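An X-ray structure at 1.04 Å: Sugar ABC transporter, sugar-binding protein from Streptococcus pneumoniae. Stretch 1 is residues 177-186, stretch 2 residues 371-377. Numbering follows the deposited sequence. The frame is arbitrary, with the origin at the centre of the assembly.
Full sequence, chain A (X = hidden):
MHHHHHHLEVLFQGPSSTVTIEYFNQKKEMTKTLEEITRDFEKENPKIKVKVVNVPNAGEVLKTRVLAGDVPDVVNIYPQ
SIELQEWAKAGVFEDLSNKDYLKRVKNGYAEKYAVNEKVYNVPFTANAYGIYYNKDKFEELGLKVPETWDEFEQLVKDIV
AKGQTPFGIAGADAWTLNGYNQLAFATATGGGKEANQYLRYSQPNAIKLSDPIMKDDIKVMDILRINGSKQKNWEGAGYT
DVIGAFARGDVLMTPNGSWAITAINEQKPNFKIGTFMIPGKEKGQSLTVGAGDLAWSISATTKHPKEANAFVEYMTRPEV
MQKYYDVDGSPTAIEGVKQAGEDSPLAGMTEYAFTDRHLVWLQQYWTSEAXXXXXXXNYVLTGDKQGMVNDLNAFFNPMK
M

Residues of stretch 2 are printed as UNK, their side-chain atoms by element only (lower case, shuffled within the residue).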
ATOM      1  N   LEU A 177      -1.236 -10.125  -6.852  1.00  8.15           N
ATOM      2  CA  LEU A 177      -0.314 -10.950  -6.049  1.00  8.10           C
ATOM      3  C   LEU A 177       1.048 -10.304  -5.774  1.00  8.10           C
ATOM      4  O   LEU A 177       1.904 -10.942  -5.183  1.00  8.22           O
ATOM      5  CB  LEU A 177      -0.133 -12.338  -6.692  1.00  7.97           C
ATOM      6  CG  LEU A 177      -1.386 -13.183  -6.739  1.00  8.60           C
ATOM      7  CD1 LEU A 177      -1.046 -14.548  -7.311  1.00  9.21           C
ATOM      8  CD2 LEU A 177      -2.070 -13.292  -5.376  1.00  9.79           C
ATOM      9  N   ASN A 178       1.202  -9.034  -6.169  1.00  8.07           N
ATOM     10  CA  ASN A 178       2.490  -8.360  -5.841  1.00  8.28           C
ATOM     11  C   ASN A 178       2.715  -8.405  -4.336  1.00  8.30           C
ATOM     12  O   ASN A 178       3.799  -8.809  -3.884  1.00  8.21           O
ATOM     13  CB  ASN A 178       2.372  -6.915  -6.367  1.00  8.76           C
ATOM     14  CG  ASN A 178       3.637  -6.162  -6.214  1.00  8.66           C
ATOM     15  OD1 ASN A 178       3.505  -4.863  -5.992  1.00 13.81           O
ATOM     16  ND2 ASN A 178       4.748  -6.697  -6.430  1.00  7.64           N
ATOM     17  N   GLY A 179       1.732  -7.985  -3.519  1.00  7.87           N
ATOM     18  CA  GLY A 179       1.948  -8.013  -2.110  1.00  8.05           C
ATOM     19  C   GLY A 179       2.186  -9.382  -1.548  1.00  7.34           C
ATOM     20  O   GLY A 179       2.960  -9.579  -0.613  1.00  8.25           O
ATOM     21  N   TYR A 180       1.533 -10.411  -2.115  1.00  7.37           N
ATOM     22  CA  TYR A 180       1.655 -11.780  -1.637  1.00  7.32           C
ATOM     23  C   TYR A 180       3.117 -12.239  -1.763  1.00  7.15           C
ATOM     24  O   TYR A 180       3.695 -12.760  -0.811  1.00  7.37           O
ATOM     25  CB  TYR A 180       0.705 -12.682  -2.387  1.00  7.59           C
ATOM     26  CG  TYR A 180       0.641 -14.080  -1.826  1.00  7.43           C
ATOM     27  CD1 TYR A 180      -0.328 -14.475  -0.937  1.00  7.72           C
ATOM     28  CD2 TYR A 180       1.584 -15.034  -2.174  1.00  7.57           C
ATOM     29  CE1 TYR A 180      -0.345 -15.742  -0.385  1.00  8.07           C
ATOM     30  CE2 TYR A 180       1.595 -16.302  -1.644  1.00  8.20           C
ATOM     31  CZ  TYR A 180       0.633 -16.656  -0.749  1.00  7.14           C
ATOM     32  OH  TYR A 180       0.585 -17.895  -0.158  1.00  8.47           O
ATOM     33  N   ASN A 181       3.678 -12.089  -2.945  1.00  7.29           N
ATOM     34  CA  ASN A 181       5.042 -12.582  -3.160  1.00  7.20           C
ATOM     35  C   ASN A 181       6.060 -11.695  -2.469  1.00  7.91           C
ATOM     36  O   ASN A 181       7.095 -12.179  -1.987  1.00  8.10           O
ATOM     37  CB  ASN A 181       5.311 -12.779  -4.635  1.00  7.36           C
ATOM     38  CG  ASN A 181       6.511 -13.712  -4.897  1.00  7.58           C
ATOM     39  OD1 ASN A 181       6.907 -14.467  -3.979  1.00  8.17           O
ATOM     40  ND2 ASN A 181       7.012 -13.681  -6.104  1.00  8.07           N
ATOM     41  N   GLN A 182       5.820 -10.390  -2.396  1.00  7.79           N
ATOM     42  CA  GLN A 182       6.750  -9.565  -1.592  1.00  8.18           C
ATOM     43  C   GLN A 182       6.776 -10.052  -0.162  1.00  8.05           C
ATOM     44  O   GLN A 182       7.855 -10.097   0.449  1.00  8.94           O
ATOM     45  CB  GLN A 182       6.379  -8.087  -1.682  1.00  7.84           C
ATOM     46  CG  GLN A 182       6.608  -7.521  -3.053  1.00  7.92           C
ATOM     47  CD  GLN A 182       6.574  -6.013  -3.092  1.00  8.39           C
ATOM     48  OE1 GLN A 182       6.727  -5.343  -2.067  1.00  8.99           O
ATOM     49  NE2 GLN A 182       6.403  -5.476  -4.273  1.00  9.17           N
ATOM     50  N   LEU A 183       5.643 -10.413   0.398  1.00  7.86           N
ATOM     51  CA  LEU A 183       5.553 -10.903   1.788  1.00  8.17           C
ATOM     52  C   LEU A 183       6.119 -12.331   1.917  1.00  8.14           C
ATOM     53  O   LEU A 183       6.665 -12.668   2.973  1.00  8.89           O
ATOM     54  CB  LEU A 183       4.164 -10.780   2.317  1.00  8.74           C
ATOM     55  CG  LEU A 183       3.739  -9.335   2.574  1.00  9.54           C
ATOM     56  CD1 LEU A 183       2.226  -9.223   2.771  1.00 10.68           C
ATOM     57  CD2 LEU A 183       4.466  -8.772   3.741  1.00 11.05           C
ATOM     58  N   ALA A 184       6.007 -13.141   0.869  1.00  8.21           N
ATOM     59  CA  ALA A 184       6.710 -14.427   0.855  1.00  8.14           C
ATOM     60  C   ALA A 184       8.191 -14.196   1.033  1.00  8.12           C
ATOM     61  O   ALA A 184       8.855 -14.796   1.901  1.00  9.02           O
ATOM     62  CB  ALA A 184       6.402 -15.150  -0.456  1.00  8.48           C
ATOM     63  N   PHE A 185       8.790 -13.294   0.225  1.00  8.05           N
ATOM     64  CA  PHE A 185      10.207 -13.025   0.374  1.00  8.41           C
ATOM     65  C   PHE A 185      10.505 -12.357   1.687  1.00  8.95           C
ATOM     66  O   PHE A 185      11.557 -12.656   2.307  1.00  9.46           O
ATOM     67  CB  PHE A 185      10.744 -12.181  -0.777  1.00  8.66           C
ATOM     68  CG  PHE A 185      10.984 -12.958  -2.039  1.00  8.23           C
ATOM     69  CD1 PHE A 185      10.235 -12.773  -3.185  1.00  8.53           C
ATOM     70  CD2 PHE A 185      12.023 -13.885  -2.097  1.00  8.93           C
ATOM     71  CE1 PHE A 185      10.474 -13.505  -4.343  1.00  8.98           C
ATOM     72  CE2 PHE A 185      12.275 -14.630  -3.222  1.00  9.44           C
ATOM     73  CZ  PHE A 185      11.504 -14.428  -4.366  1.00  9.29           C
ATOM     74  N   ALA A 186       9.688 -11.404   2.164  1.00  8.68           N
ATOM     75  CA  ALA A 186      10.007 -10.726   3.423  1.00  9.17           C
ATOM     76  C   ALA A 186       9.974 -11.675   4.586  1.00  9.73           C
ATOM     77  O   ALA A 186      10.858 -11.665   5.429  1.00 10.10           O
ATOM     78  CB  ALA A 186       9.024  -9.545   3.595  1.00 10.17           C
ATOM     79  N   UNK A 371       6.959  -6.649 -14.249  1.00  9.40           N
ATOM     80  CA  UNK A 371       7.486  -7.955 -14.521  1.00  9.19           C
ATOM     81  C   UNK A 371       7.562  -8.845 -13.303  1.00  8.56           C
ATOM     82  O   UNK A 371       7.535 -10.088 -13.419  1.00  9.08           O
ATOM     83  c   UNK A 371       8.817  -7.899 -15.239  1.00  9.37           C
ATOM     84  o   UNK A 371       7.654  -7.111 -17.168  1.00 14.89           O
ATOM     85  c   UNK A 371       8.753  -7.398 -16.664  1.00 11.32           C
ATOM     86  o   UNK A 371       9.831  -7.254 -17.287  1.00 12.81           O
ATOM     87  N   UNK A 372       7.633  -8.251 -12.113  1.00  8.46           N
ATOM     88  CA  UNK A 372       7.572  -8.993 -10.865  1.00  8.22           C
ATOM     89  C   UNK A 372       6.158  -9.518 -10.674  1.00  8.03           C
ATOM     90  O   UNK A 372       5.932 -10.690 -10.265  1.00  7.92           O
ATOM     91  c   UNK A 372       9.179 -10.351  -6.817  1.00  9.11           C
ATOM     92  c   UNK A 372       6.980  -8.831  -7.483  1.00  8.50           C
ATOM     93  c   UNK A 372       7.998  -8.130  -9.662  1.00  8.01           C
ATOM     94  c   UNK A 372       9.150  -9.659  -8.029  1.00  8.51           C
ATOM     95  c   UNK A 372       8.047  -8.880  -8.393  1.00  8.57           C
ATOM     96  c   UNK A 372       6.994  -9.536  -6.295  1.00  9.35           C
ATOM     97  c   UNK A 372       8.114 -10.270  -5.947  1.00  8.60           C
ATOM     98  N   UNK A 373       5.136  -8.683 -10.953  1.00  8.24           N
ATOM     99  CA  UNK A 373       3.744  -9.184 -10.913  1.00  8.50           C
ATOM    100  C   UNK A 373       3.612 -10.383 -11.815  1.00  8.35           C
ATOM    101  O   UNK A 373       3.060 -11.443 -11.467  1.00  8.67           O
ATOM    102  c   UNK A 373       3.609  -6.369  -9.619  1.00 10.09           C
ATOM    103  c   UNK A 373       2.537  -4.681 -10.448  1.00 11.06           C
ATOM    104  c   UNK A 373       2.894  -6.781 -10.693  1.00  9.02           C
ATOM    105  n   UNK A 373       3.323  -5.026  -9.443  1.00 10.80           N
ATOM    106  n   UNK A 373       2.230  -5.717 -11.207  1.00 10.53           N
ATOM    107  c   UNK A 373       2.752  -8.104 -11.364  1.00  8.60           C
ATOM    108  N   UNK A 374       4.106 -10.247 -13.053  1.00  8.54           N
ATOM    109  CA  UNK A 374       3.927 -11.267 -14.075  1.00  9.08           C
ATOM    110  C   UNK A 374       4.602 -12.580 -13.649  1.00  7.98           C
ATOM    111  O   UNK A 374       4.026 -13.641 -13.818  1.00  8.41           O
ATOM    112  c   UNK A 374       4.484 -11.834 -16.493  1.00 11.36           C
ATOM    113  o   UNK A 374       3.725  -9.616 -15.776  1.00 11.07           O
ATOM    114  c   UNK A 374       4.474 -10.774 -15.414  1.00 10.52           C
ATOM    115  N   UNK A 375       5.864 -12.511 -13.177  1.00  8.15           N
ATOM    116  CA  UNK A 375       6.530 -13.765 -12.830  1.00  8.08           C
ATOM    117  C   UNK A 375       5.815 -14.451 -11.670  1.00  8.06           C
ATOM    118  O   UNK A 375       5.791 -15.692 -11.588  1.00  8.56           O
ATOM    119  c   UNK A 375       8.439 -12.761 -11.324  1.00  8.58           C
ATOM    120  c   UNK A 375       8.004 -13.558 -12.559  1.00  8.58           C
ATOM    121  c   UNK A 375       9.774 -12.048 -11.545  1.00  9.68           C
ATOM    122  c   UNK A 375       8.495 -13.610 -10.054  1.00  9.50           C
ATOM    123  N   UNK A 376       5.204 -13.681 -10.777  1.00  7.47           N
ATOM    124  CA  UNK A 376       4.494 -14.223  -9.656  1.00  7.67           C
ATOM    125  C   UNK A 376       3.264 -14.995 -10.122  1.00  7.83           C
ATOM    126  O   UNK A 376       3.050 -16.173  -9.778  1.00  8.05           O
ATOM    127  c   UNK A 376       3.263 -13.651  -7.519  1.00  8.54           C
ATOM    128  o   UNK A 376       5.280 -12.467  -8.173  1.00  8.21           O
ATOM    129  c   UNK A 376       4.080 -13.110  -8.685  1.00  7.61           C
ATOM    130  N   UNK A 377       2.429 -14.335 -10.949  1.00  8.25           N
ATOM    131  CA  UNK A 377       1.194 -14.982 -11.404  1.00  8.67           C
ATOM    132  C   UNK A 377       1.544 -16.130 -12.347  1.00  8.13           C
ATOM    133  O   UNK A 377       0.847 -17.159 -12.353  1.00  8.67           O
ATOM    134  c   UNK A 377      -2.557 -13.532 -10.258  1.00  9.62           C
ATOM    135  c   UNK A 377       0.289 -13.966 -12.070  1.00  8.69           C
ATOM    136  s   UNK A 377      -2.034 -15.089 -10.952  1.00  9.34           S
ATOM    137  c   UNK A 377      -1.113 -14.519 -12.385  1.00  9.49           C
TER

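Position 371 has two side-chain carbons, the second carrying two oxygens. That carboxylate lies out of reach of stretch 1 and is exposed. A carboxylate one carbon removed from CB would be Glu; here it sits directly on CB, so the residue is Asp371.

Position 372 has seven side-chain carbons and no heteroatom: one carbon, then a six-membered ring. CB points toward stretch 1, and the ring enters a hole made by Asn178, Asn181, Gln182 and Phe185. With no oxygen at the ring's tip, this is Phe372. Its CE2 packs 3.8 Å from Gln182 CG, and its CE1 lies 4.2 Å from Phe185 CE1, which approaches at the edge of the Phe372 ring.

Position 373 carries one carbon and a five-membered ring of three carbons and two nitrogens. CB points sideways, yet the ring's end comes nearer and meets the side chain of Asn178 at its edge. Two ring nitrogens identify His373. Here the backbones come close, with Asn178 CA 5.3 Å from His373 CA.

At position 374 one carbon bears an oxygen and a carbon, exposed and out of reach of stretch 1. The beta-branched hydroxyl side chain is Thr374.

Position 375 has four carbons, forked at the second. CB points sideways, but the end of the side chain comes nearer to Asn181, with little area covered. A fork one carbon beyond CB gives Leu375, with chi1 and chi2 both p.

Position 376 repeats the pattern of 374, one carbon carrying an oxygen and a carbon, but CB points toward stretch 1, between Leu177 and Asn181. This is Thr376. Its OG1 donates a hydrogen bond to Phe372 O at 2.8 Å, one turn back, while its CG2 packs 3.7 Å from Leu177 CB.

Position 377 is an unbranched chain of two carbons, a sulfur and a carbon. CB points sideways, but the last carbon comes nearer and meets Leu177. A thioether in that order is Met377. The side chain bends through p values at chi2 and chi3, bringing CE 3.5 Å from Leu177 CD1.

The two helices cross at 83°, their axes 9.6 Å apart at closest approach, so the contact is compact. Phe372 is the knob, with more of its surface covered by the other stretch than any other residue of 371-377, and its hole is lined by both polar and aromatic side chains. One turn on, Thr376 also points toward the other helix and ties its own hydroxyl to the backbone. Leu177 and Met377 add an apolar contact beside it.

Stretch 2 (371-377) DFHTLTM
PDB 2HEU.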